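Local coordinates for protein alanine racemase (Enterococcus faecalis, PDB 3E5P) that binds pyridoxal-5'-phosphate and belongs to the alanine racemase family, pairing a TIM-barrel domain with a beta-rich C-terminal domain, at residues C[11-16]-C[366-371]; C[161-166]-C[193-198]; C[167-172]-C[204-209]; C[252-257]-C[281-286]. The protein carries 1 engineered substitution. All coordinates share one frame; numbering follows the deposited sequence.

Overall arrangement
Contacts 2 and 3 lie in the TIM barrel, and both join strands 161-167 and 201-205 or the loops beside them. Contact 2 is a largely buried apolar cluster with an exposed margin, without hydrogen bonds between its segments. Contact 3 is fully buried, uses a bridging water and lies against pyridoxal-5'-phosphate. Contacts 1 and 4 belong to the beta-rich part of the chain and rely on backbone hydrogen bonds. Contact 1 joins the two ends of the chain and is partly exposed; contact 4 is mostly buried. These two meet where Ile-366 packs on Ile-284. Contacts 3 and 4 both touch the second subunit, although their centres are about 41 Å apart.

Contact 1 (C[11-16]-C[366-371]); sequences LHIDTQ and IPREYN
Leu-11 and Arg-368 sit opposite each other in a parallel strand pair. Strand 10-13, near the start of the chain, runs beside strand 368-370, near its end. They lie at one edge of a mixed sheet, and strand 247-252 flanks 10-13 on its other side. Three backbone hydrogen bonds set the pairing. Leu-11 N donates to Pro-367 O at 2.9 Å. Leu-11 O accepts from Glu-369 N at 2.8 Å. Ile-13 N donates to Glu-369 O at 2.7 Å.

The tight side carries Leu-11, Ile-13, Arg-368 and Tyr-370. The Arg-368 chain bends at its second torsion (chi2 90°) and runs alongside Leu-11. Leu-11 CD1 then lies over one face of the guanidinium group, 3.1 Å from Arg-368 NE. Leu-11 CG also meets Ile-366 CG2 at 3.6 Å, with the two side chains crossed at about a right angle. Ile-13 lies beside the Tyr-370 ring, its CB 3.3 Å from Tyr-370 CD1. The polar ends are held elsewhere: Arg-368 NH2 bonds to Gly-45 O and Phe-362 O, and Tyr-370 OH to His-46 O.

The other face is looser and partly open to solvent. His-12 and Glu-369 point the same way there, with ring and carboxylate planes 67° apart. Their approach is not a hydrogen bond, since the angle at His-12 NE2 is poor. Beyond the strands, Asp-14 caps helix 15-28 through Ala-17 N. Exposed Asn-371 ends the chain, and its carboxylate atom O lies 3.6 Å from Thr-15 CB.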
# COMPACT_ATOMS: atom_id res chain seq x y z
N LEU C 11 -12.73 6.01 2.44
CA LEU C 11 -12.30 5.69 3.80
C LEU C 11 -12.82 6.76 4.76
O LEU C 11 -12.44 7.92 4.66
CB LEU C 11 -10.76 5.66 3.89
CG LEU C 11 -9.96 4.39 3.55
CD1 LEU C 11 -8.53 4.74 3.25
CD2 LEU C 11 -10.02 3.41 4.71
N HIS C 12 -13.70 6.40 5.68
CA HIS C 12 -14.22 7.39 6.63
C HIS C 12 -13.52 7.28 7.97
O HIS C 12 -13.54 6.22 8.62
CB HIS C 12 -15.72 7.20 6.84
CG HIS C 12 -16.51 7.17 5.57
ND1 HIS C 12 -16.69 6.01 4.83
CD2 HIS C 12 -17.16 8.15 4.90
CE1 HIS C 12 -17.43 6.28 3.77
NE2 HIS C 12 -17.72 7.57 3.78
N ILE C 13 -12.91 8.38 8.40
CA ILE C 13 -12.20 8.40 9.68
C ILE C 13 -12.96 9.20 10.73
O ILE C 13 -13.05 10.42 10.64
CB ILE C 13 -10.78 8.99 9.55
CG1 ILE C 13 -9.86 8.04 8.79
CG2 ILE C 13 -10.18 9.22 10.92
CD1 ILE C 13 -10.31 7.72 7.41
N ASP C 14 -13.51 8.49 11.71
CA ASP C 14 -14.25 9.11 12.81
C ASP C 14 -13.23 9.68 13.81
O ASP C 14 -12.73 8.97 14.69
CB ASP C 14 -15.12 8.05 13.51
CG ASP C 14 -15.76 8.56 14.78
OD1 ASP C 14 -15.38 9.65 15.25
OD2 ASP C 14 -16.65 7.87 15.32
N THR C 15 -12.95 10.98 13.66
CA THR C 15 -12.01 11.70 14.51
C THR C 15 -12.33 11.62 15.99
O THR C 15 -11.48 11.27 16.80
CB THR C 15 -11.93 13.18 14.09
OG1 THR C 15 -10.86 13.36 13.16
CG2 THR C 15 -11.72 14.07 15.30
N GLN C 16 -13.56 11.97 16.34
CA GLN C 16 -13.95 11.94 17.74
C GLN C 16 -13.62 10.61 18.40
O GLN C 16 -13.25 10.58 19.58
CB GLN C 16 -15.45 12.23 17.88
CG GLN C 16 -15.85 13.63 17.44
CD GLN C 16 -17.26 14.00 17.88
OE1 GLN C 16 -17.78 15.06 17.51
NE2 GLN C 16 -17.87 13.12 18.67
N ILE C 366 -7.36 5.83 -2.20
CA ILE C 366 -8.68 5.84 -1.58
C ILE C 366 -8.80 7.09 -0.75
O ILE C 366 -8.09 7.25 0.24
CB ILE C 366 -8.91 4.67 -0.62
CG1 ILE C 366 -8.77 3.33 -1.34
CG2 ILE C 366 -10.29 4.78 -0.02
CD1 ILE C 366 -9.13 2.14 -0.45
N PRO C 367 -9.72 8.01 -1.12
CA PRO C 367 -9.93 9.26 -0.40
C PRO C 367 -10.38 9.03 1.05
O PRO C 367 -11.25 8.20 1.32
CB PRO C 367 -11.04 9.94 -1.20
CG PRO C 367 -10.86 9.43 -2.57
CD PRO C 367 -10.54 7.96 -2.34
N ARG C 368 -9.77 9.76 1.98
CA ARG C 368 -10.14 9.67 3.38
C ARG C 368 -10.96 10.89 3.76
O ARG C 368 -10.58 12.02 3.45
CB ARG C 368 -8.90 9.63 4.27
CG ARG C 368 -8.32 8.27 4.50
CD ARG C 368 -7.29 7.91 3.46
NE ARG C 368 -6.40 6.89 4.02
CZ ARG C 368 -5.48 6.24 3.32
NH1 ARG C 368 -5.33 6.50 2.03
NH2 ARG C 368 -4.73 5.32 3.90
N GLU C 369 -12.08 10.67 4.44
CA GLU C 369 -12.94 11.77 4.87
C GLU C 369 -13.07 11.74 6.39
O GLU C 369 -13.30 10.69 6.98
CB GLU C 369 -14.32 11.66 4.24
CG GLU C 369 -14.28 11.45 2.76
CD GLU C 369 -15.67 11.32 2.18
OE1 GLU C 369 -16.48 10.57 2.76
OE2 GLU C 369 -15.94 11.95 1.13
N TYR C 370 -12.93 12.91 7.01
CA TYR C 370 -13.02 13.03 8.45
C TYR C 370 -14.27 13.80 8.85
O TYR C 370 -14.65 14.75 8.18
CB TYR C 370 -11.77 13.74 8.96
CG TYR C 370 -10.49 13.16 8.41
CD1 TYR C 370 -9.83 12.12 9.07
CD2 TYR C 370 -9.96 13.61 7.20
CE1 TYR C 370 -8.68 11.55 8.54
CE2 TYR C 370 -8.82 13.05 6.65
CZ TYR C 370 -8.18 12.02 7.33
OH TYR C 370 -7.03 11.47 6.79
N ASN C 371 -14.92 13.37 9.92
CA ASN C 371 -16.13 14.04 10.41
C ASN C 371 -16.13 14.04 11.94
O ASN C 371 -15.11 13.61 12.53
CB ASN C 371 -17.41 13.35 9.91
CG ASN C 371 -17.71 13.64 8.44
OD1 ASN C 371 -17.52 14.76 7.96
ND2 ASN C 371 -18.21 12.63 7.73
OXT ASN C 371 -17.15 14.46 12.53

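Contact 2 (C[161-166]-C[193-198]); sequences FLWEGI and AVLEEL
Ile-166 and Leu-195 make the closest apolar contact, while Trp-163 lends the most surface. The Ile-166 and Leu-195 side chains reach toward each other tip to tip, with Ile-166 CD1 and Leu-195 CD1 4.1 Å apart. With chi1 at -173°, Ile-166 swings CG1 away from its own nitrogen, and the chain runs out from the strand. Leu-195 CD1 also comes near the far end of the indole, 4.4 Å from Trp-163 CH2. Neighbouring residues enlarge the cluster: Val-152 of helix 146-156 touches both Trp-163 and Leu-195, and Pro-199 touches both Trp-163 and Ile-166. Trp-163, Ile-166 and Leu-195 are buried; Glu-197 and Leu-198 are exposed.

The segments belong to one beta-alpha-beta unit of the TIM barrel. Strand 161-167 leads through helix 179-192 to the adjacent parallel strand 201-205. Residues 193-198 form the loop that returns from that helix to the second strand. Backbone bonds from Glu-164 and Ile-166 to Tyr-201 join the two strands directly.

The polar approach is of a different kind. The segments share no hydrogen bond, and Glu-197 O faces ring carbons. It lies at the edge of the Trp-163 ring, near its plane, 3.8 Å from Trp-163 CZ2.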
# COMPACT_ATOMS: atom_id res chain seq x y z
N PHE C 161 24.04 19.57 23.41
CA PHE C 161 23.00 18.57 23.58
C PHE C 161 22.07 18.92 24.73
O PHE C 161 22.31 19.84 25.51
CB PHE C 161 23.62 17.19 23.85
CG PHE C 161 24.32 16.58 22.66
CD1 PHE C 161 23.63 16.36 21.47
CD2 PHE C 161 25.66 16.20 22.75
CE1 PHE C 161 24.27 15.78 20.38
CE2 PHE C 161 26.31 15.61 21.66
CZ PHE C 161 25.62 15.40 20.48
N LEU C 162 20.99 18.15 24.81
CA LEU C 162 19.98 18.29 25.83
C LEU C 162 19.26 16.97 25.79
O LEU C 162 18.61 16.67 24.79
CB LEU C 162 19.02 19.43 25.47
CG LEU C 162 17.81 19.69 26.37
CD1 LEU C 162 16.74 18.66 26.11
CD2 LEU C 162 18.23 19.71 27.84
N TRP C 163 19.38 16.17 26.84
CA TRP C 163 18.69 14.89 26.79
C TRP C 163 17.35 14.92 27.48
O TRP C 163 17.23 14.98 28.70
CB TRP C 163 19.59 13.74 27.28
CG TRP C 163 19.71 13.51 28.72
CD1 TRP C 163 20.12 14.40 29.66
CD2 TRP C 163 19.52 12.26 29.40
NE1 TRP C 163 20.22 13.79 30.89
CE2 TRP C 163 19.85 12.47 30.76
CE3 TRP C 163 19.11 10.99 29.00
CZ2 TRP C 163 19.78 11.45 31.72
CZ3 TRP C 163 19.04 9.97 29.95
CH2 TRP C 163 19.38 10.21 31.30
N GLU C 164 16.34 14.90 26.63
CA GLU C 164 14.94 14.95 26.99
C GLU C 164 14.48 13.64 27.64
O GLU C 164 13.69 13.65 28.58
CB GLU C 164 14.15 15.23 25.71
CG GLU C 164 12.95 16.12 25.83
CD GLU C 164 12.44 16.56 24.47
OE1 GLU C 164 12.31 15.70 23.57
OE2 GLU C 164 12.17 17.77 24.29
N GLY C 165 14.99 12.52 27.15
CA GLY C 165 14.56 11.26 27.73
C GLY C 165 15.47 10.06 27.55
O GLY C 165 16.58 10.16 27.04
N ILE C 166 14.98 8.93 28.03
CA ILE C 166 15.69 7.66 27.94
C ILE C 166 14.56 6.65 27.89
O ILE C 166 13.67 6.67 28.74
CB ILE C 166 16.62 7.43 29.14
CG1 ILE C 166 17.46 6.18 28.90
CG2 ILE C 166 15.83 7.34 30.42
CD1 ILE C 166 18.59 6.01 29.89
N ALA C 193 19.62 2.45 36.85
CA ALA C 193 19.87 2.15 38.20
C ALA C 193 21.28 2.56 38.34
O ALA C 193 21.73 2.96 39.37
CB ALA C 193 19.77 0.74 38.37
N VAL C 194 21.96 2.50 37.24
CA VAL C 194 23.32 2.79 37.22
C VAL C 194 23.56 4.23 37.05
O VAL C 194 24.67 4.64 37.14
CB VAL C 194 24.03 1.99 36.19
CG1 VAL C 194 24.15 2.71 34.97
CG2 VAL C 194 25.30 1.67 36.66
N LEU C 195 22.51 5.00 36.82
CA LEU C 195 22.59 6.44 36.63
C LEU C 195 22.39 7.21 37.91
O LEU C 195 22.10 6.62 38.91
CB LEU C 195 21.56 6.88 35.63
CG LEU C 195 21.84 6.30 34.29
CD1 LEU C 195 20.78 6.49 33.27
CD2 LEU C 195 23.02 6.91 33.85
N GLU C 196 22.56 8.52 37.88
CA GLU C 196 22.26 9.31 39.07
C GLU C 196 21.30 10.45 38.74
O GLU C 196 20.82 11.15 39.64
CB GLU C 196 23.54 9.84 39.72
CG GLU C 196 24.23 8.82 40.65
CD GLU C 196 23.32 8.28 41.76
OE1 GLU C 196 22.33 7.59 41.45
OE2 GLU C 196 23.60 8.54 42.96
N GLU C 197 21.02 10.62 37.46
CA GLU C 197 20.09 11.65 37.00
C GLU C 197 19.14 11.06 35.99
O GLU C 197 19.50 10.15 35.24
CB GLU C 197 20.84 12.82 36.36
CG GLU C 197 21.58 13.71 37.34
CD GLU C 197 22.15 14.96 36.69
OE1 GLU C 197 21.35 15.83 36.27
OE2 GLU C 197 23.39 15.06 36.58
N LEU C 198 17.91 11.56 35.98
CA LEU C 198 16.90 11.09 35.04
C LEU C 198 16.35 12.29 34.29
O LEU C 198 16.10 13.34 34.88
CB LEU C 198 15.77 10.36 35.78
CG LEU C 198 16.21 9.01 36.36
CD1 LEU C 198 15.10 8.40 37.18
CD2 LEU C 198 16.63 8.07 35.24

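Contact 3 (C[167-172]-C[204-209]); sequences FTHFST and VSNSAT. With PLP (pyridoxal-5'-phosphate), chain J.
Phe-170 packs on Val-204 and Thr-209 beside the pyridoxal-5'-phosphate site, at the loop end of two adjacent TIM-barrel strands. Residues 167-172 lead on from strand 161-167. The segment 204-209 runs from strand 201-205 into helix 207-212.

The Phe-170 side chain can be followed outward. CB is 4.3 Å from Thr-209 OG1. CG stands anti to the carbonyl carbon (chi1 -66°), and this turns the ring toward the second segment. CD2 meets two oxygens, Val-204 O at 3.3 Å and Thr-209 OG1 at 3.5 Å. CE2 meets the same Val-204 O at 3.4 Å and Val-204 CG2 at 3.7 Å. CZ, at the tip, lies 4.4 Å from the same Val-204 CG2. The ring also stacks with Phe-181 of helix 179-192.

A water links the backbones, accepting from Phe-170 N and donating to Val-204 O. Nearby, Thr-168 CG2 packs on Val-204 CG1.

Pyridoxal-5'-phosphate touches both segments. His-169 lays one ring face against it, with the methyl C2A over the ring centre. His-169 NE2 bonds to Tyr-267 OH of the second subunit, and ND1 bonds to Arg-222. The phosphate sits at the start of helix 207-212, where the helix end would probably favour its negative charge. Phosphate oxygen O1P accepts from Ser-207 N at 2.9 Å and from Ser-207 OG at 2.7 Å.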
# COMPACT_ATOMS: atom_id res chain seq x y z
N PHE C 167 14.55 5.79 26.89
CA PHE C 167 13.45 4.85 26.77
C PHE C 167 13.81 3.49 26.20
O PHE C 167 14.88 3.32 25.63
CB PHE C 167 12.39 5.47 25.87
CG PHE C 167 12.81 5.58 24.44
CD1 PHE C 167 12.21 4.79 23.46
CD2 PHE C 167 13.81 6.46 24.06
CE1 PHE C 167 12.60 4.88 22.11
CE2 PHE C 167 14.21 6.57 22.72
CZ PHE C 167 13.60 5.78 21.75
N THR C 168 12.89 2.54 26.36
CA THR C 168 13.05 1.19 25.83
C THR C 168 11.72 0.85 25.18
O THR C 168 10.79 1.65 25.22
CB THR C 168 13.37 0.15 26.93
OG1 THR C 168 13.81 -1.07 26.32
CG2 THR C 168 12.14 -0.15 27.76
N HIS C 169 11.63 -0.34 24.56
CA HIS C 169 10.39 -0.76 23.90
C HIS C 169 10.20 -2.25 24.09
O HIS C 169 11.13 -3.01 23.88
CB HIS C 169 10.48 -0.43 22.41
CG HIS C 169 9.20 -0.63 21.67
ND1 HIS C 169 8.04 0.04 21.99
CD2 HIS C 169 8.91 -1.37 20.57
CE1 HIS C 169 7.09 -0.28 21.13
NE2 HIS C 169 7.59 -1.13 20.26
N PHE C 170 8.99 -2.67 24.47
CA PHE C 170 8.68 -4.09 24.71
C PHE C 170 8.24 -4.81 23.44
O PHE C 170 7.46 -4.29 22.65
CB PHE C 170 7.57 -4.23 25.76
CG PHE C 170 7.96 -3.77 27.13
CD1 PHE C 170 8.81 -4.53 27.92
CD2 PHE C 170 7.53 -2.54 27.62
CE1 PHE C 170 9.24 -4.08 29.17
CE2 PHE C 170 7.95 -2.07 28.87
CZ PHE C 170 8.80 -2.85 29.65
N SER C 171 8.74 -6.03 23.25
CA SER C 171 8.40 -6.83 22.07
C SER C 171 7.21 -7.78 22.28
O SER C 171 6.61 -8.23 21.30
CB SER C 171 9.61 -7.66 21.64
OG SER C 171 9.92 -8.65 22.60
N THR C 172 6.88 -8.08 23.53
CA THR C 172 5.78 -8.99 23.80
C THR C 172 4.82 -8.51 24.89
O THR C 172 4.39 -9.29 25.75
CB THR C 172 6.31 -10.37 24.20
OG1 THR C 172 7.01 -10.28 25.45
CG2 THR C 172 7.26 -10.89 23.11
N VAL C 204 8.43 3.72 28.41
CA VAL C 204 8.63 2.34 28.01
C VAL C 204 7.37 1.69 27.47
O VAL C 204 7.43 0.64 26.84
CB VAL C 204 9.13 1.49 29.21
CG1 VAL C 204 10.39 2.11 29.80
CG2 VAL C 204 8.04 1.40 30.28
N SER C 205 6.22 2.33 27.69
CA SER C 205 4.95 1.76 27.28
C SER C 205 4.37 2.11 25.92
O SER C 205 4.50 3.23 25.42
CB SER C 205 3.88 2.08 28.33
OG SER C 205 4.27 1.59 29.61
N ASN C 206 3.72 1.11 25.34
CA ASN C 206 3.03 1.23 24.06
C ASN C 206 1.57 0.91 24.41
O ASN C 206 1.24 0.80 25.60
CB ASN C 206 3.60 0.22 23.05
CG ASN C 206 3.54 -1.22 23.56
OD1 ASN C 206 4.00 -2.14 22.89
ND2 ASN C 206 2.96 -1.42 24.75
N SER C 207 0.70 0.77 23.41
CA SER C 207 -0.71 0.48 23.67
C SER C 207 -0.87 -0.70 24.63
O SER C 207 -1.48 -0.57 25.69
CB SER C 207 -1.46 0.18 22.37
OG SER C 207 -1.59 1.32 21.54
N ALA C 208 -0.32 -1.84 24.24
CA ALA C 208 -0.42 -3.05 25.04
C ALA C 208 0.09 -2.89 26.48
O ALA C 208 -0.59 -3.30 27.42
CB ALA C 208 0.32 -4.19 24.35
N THR C 209 1.27 -2.30 26.65
CA THR C 209 1.80 -2.13 28.00
C THR C 209 0.83 -1.29 28.81
O THR C 209 0.46 -1.66 29.93
CB THR C 209 3.17 -1.43 28.01
OG1 THR C 209 4.09 -2.15 27.18
CG2 THR C 209 3.72 -1.41 29.41
N1 PLP J . 6.83 2.72 20.38
C2 PLP J . 7.53 2.42 19.28
C2A PLP J . 9.00 2.40 19.45
C3 PLP J . 6.91 2.15 18.07
O3 PLP J . 7.61 1.45 17.17
C4 PLP J . 5.52 2.19 17.90
C4A PLP J . 4.94 2.84 16.64
O4A PLP J . 5.18 2.71 15.44
C5 PLP J . 4.82 2.45 19.10
C6 PLP J . 5.49 2.74 20.28
C5A PLP J . 3.37 2.20 19.29
O4P PLP J . 3.09 0.93 19.75
P PLP J . 1.65 0.44 19.49
O1P PLP J . 0.83 1.03 20.48
O2P PLP J . 1.42 -0.94 19.75
O3P PLP J . 1.26 0.82 18.15
O HOH W 1 7.27 -0.88 24.63

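Contact 4 (C[252-257]-C[281-286]); sequences ELIHVK and TVPIGY. With PPI (propanoic acid), chain K.
Thr-281 is gripped through both its backbone polar atoms by two successive residues, Ile-254 and His-255. Thr-281 O accepts from Ile-254 N at 2.9 Å, with an angle of 168° at the hydrogen. Thr-281 N donates to His-255 O at 2.7 Å. Thr-281 O has a second, weaker neighbour in the CA-H of Leu-253, 3.5 Å from CA to O.

Other backbone groups are met outside the segments. Leu-253 bonds with Gly-328, Val-282 with Cys-317 and Lys-257 with Ile-279. Pro-283 is the centre of an inverse gamma turn, in which Ile-284 N reaches back to Val-282 O through a weak bond of 3.0 Å. The Pro-283 carbonyl accepts from Thr-9 OG1.

Apolar side chains fill in around these bonds. Ile-254 CG1 stands between its own backbone nitrogen and carbonyl carbon (chi1 57°). From there CG1 comes near Thr-281 O, and CD1 slides past the proline to lie 3.9 Å from Pro-283 CB. Leu-253 CD2 meets Val-282 CG2 at 4.1 Å. His-255 CB rests 3.8 Å from Thr-281 CB, with Thr-281 OG1 at the edge of the imidazole.

Two polar side chains reach the second subunit. Lys-257 NZ donates to Gly-138 O there, and His-255 ND1 makes a weak bond to Arg-139 O of that subunit. The pairing lies where strand 256-259 begins beside the end of strand 277-282. Both belong to the small antiparallel sheet that also holds 317-321, in the beta-rich C-terminal domain at the dimer interface.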
# COMPACT_ATOMS: atom_id res chain seq x y z
N GLU C 252 -19.37 0.95 -3.39
CA GLU C 252 -20.71 0.80 -3.94
C GLU C 252 -20.76 -0.07 -5.18
O GLU C 252 -19.81 -0.11 -5.96
CB GLU C 252 -21.29 2.19 -4.24
CG GLU C 252 -21.78 2.40 -5.68
CD GLU C 252 -22.45 3.77 -5.90
OE1 GLU C 252 -22.97 4.00 -7.02
OE2 GLU C 252 -22.45 4.62 -4.97
N LEU C 253 -21.87 -0.79 -5.36
CA LEU C 253 -22.04 -1.64 -6.53
C LEU C 253 -22.13 -0.71 -7.73
O LEU C 253 -22.88 0.25 -7.70
CB LEU C 253 -23.34 -2.45 -6.43
CG LEU C 253 -23.52 -3.47 -5.30
CD1 LEU C 253 -24.89 -4.13 -5.42
CD2 LEU C 253 -22.41 -4.53 -5.35
N ILE C 254 -21.35 -0.98 -8.77
CA ILE C 254 -21.41 -0.12 -9.94
C ILE C 254 -21.83 -0.93 -11.15
O ILE C 254 -21.78 -0.45 -12.28
CB ILE C 254 -20.06 0.54 -10.23
CG1 ILE C 254 -18.98 -0.54 -10.41
CG2 ILE C 254 -19.71 1.51 -9.12
CD1 ILE C 254 -17.69 0.00 -10.96
N HIS C 255 -22.26 -2.15 -10.90
CA HIS C 255 -22.70 -3.03 -11.97
C HIS C 255 -23.26 -4.29 -11.32
O HIS C 255 -22.63 -4.86 -10.43
CB HIS C 255 -21.53 -3.38 -12.89
CG HIS C 255 -21.93 -4.14 -14.12
ND1 HIS C 255 -21.63 -5.48 -14.30
CD2 HIS C 255 -22.60 -3.76 -15.23
CE1 HIS C 255 -22.10 -5.88 -15.46
NE2 HIS C 255 -22.69 -4.86 -16.05
N VAL C 256 -24.44 -4.69 -11.76
CA VAL C 256 -25.09 -5.88 -11.25
C VAL C 256 -25.61 -6.66 -12.43
O VAL C 256 -26.28 -6.11 -13.29
CB VAL C 256 -26.28 -5.54 -10.33
CG1 VAL C 256 -26.84 -6.81 -9.73
CG2 VAL C 256 -25.84 -4.59 -9.24
N LYS C 257 -25.31 -7.95 -12.46
CA LYS C 257 -25.75 -8.80 -13.56
C LYS C 257 -25.98 -10.22 -13.10
O LYS C 257 -25.37 -10.69 -12.14
CB LYS C 257 -24.71 -8.77 -14.69
CG LYS C 257 -23.90 -10.07 -14.89
CD LYS C 257 -22.88 -10.30 -13.78
CE LYS C 257 -21.59 -9.51 -13.99
NZ LYS C 257 -20.70 -10.13 -15.01
N THR C 281 -20.41 -5.80 -9.15
CA THR C 281 -19.04 -5.33 -9.28
C THR C 281 -18.75 -4.17 -8.34
O THR C 281 -19.46 -3.17 -8.32
CB THR C 281 -18.75 -4.87 -10.72
OG1 THR C 281 -18.79 -6.01 -11.59
CG2 THR C 281 -17.39 -4.21 -10.81
N VAL C 282 -17.68 -4.32 -7.56
CA VAL C 282 -17.30 -3.31 -6.59
C VAL C 282 -15.99 -2.67 -7.04
O VAL C 282 -15.03 -3.37 -7.33
CB VAL C 282 -17.11 -3.94 -5.23
CG1 VAL C 282 -16.84 -2.86 -4.20
CG2 VAL C 282 -18.34 -4.77 -4.88
N PRO C 283 -15.94 -1.32 -7.07
CA PRO C 283 -14.76 -0.55 -7.49
C PRO C 283 -13.62 -0.36 -6.46
O PRO C 283 -13.27 0.76 -6.11
CB PRO C 283 -15.37 0.79 -7.92
CG PRO C 283 -16.47 0.96 -6.90
CD PRO C 283 -17.08 -0.43 -6.77
N ILE C 284 -13.06 -1.48 -6.00
CA ILE C 284 -11.92 -1.48 -5.07
C ILE C 284 -11.16 -2.76 -5.39
O ILE C 284 -11.77 -3.83 -5.55
CB ILE C 284 -12.35 -1.51 -3.59
CG1 ILE C 284 -11.11 -1.38 -2.70
CG2 ILE C 284 -13.06 -2.83 -3.28
CD1 ILE C 284 -11.42 -1.10 -1.24
N GLY C 285 -9.84 -2.65 -5.51
CA GLY C 285 -9.02 -3.81 -5.82
C GLY C 285 -7.80 -3.89 -4.93
O GLY C 285 -7.68 -3.14 -3.96
N TYR C 286 -6.87 -4.78 -5.24
CA TYR C 286 -5.69 -4.87 -4.40
C TYR C 286 -4.80 -3.64 -4.48
O TYR C 286 -4.22 -3.25 -3.47
CB TYR C 286 -4.90 -6.17 -4.68
CG TYR C 286 -4.51 -6.44 -6.11
CD1 TYR C 286 -3.42 -5.79 -6.68
CD2 TYR C 286 -5.21 -7.38 -6.88
CE1 TYR C 286 -3.03 -6.05 -7.99
CE2 TYR C 286 -4.83 -7.66 -8.20
CZ TYR C 286 -3.74 -6.98 -8.75
OH TYR C 286 -3.37 -7.20 -10.06
C1 PPI K . -5.51 -7.68 -12.31
C2 PPI K . -4.87 -8.92 -11.70
C3 PPI K . -4.21 -9.85 -12.72
O1 PPI K . -4.79 -6.85 -12.92
O2 PPI K . -6.74 -7.52 -12.18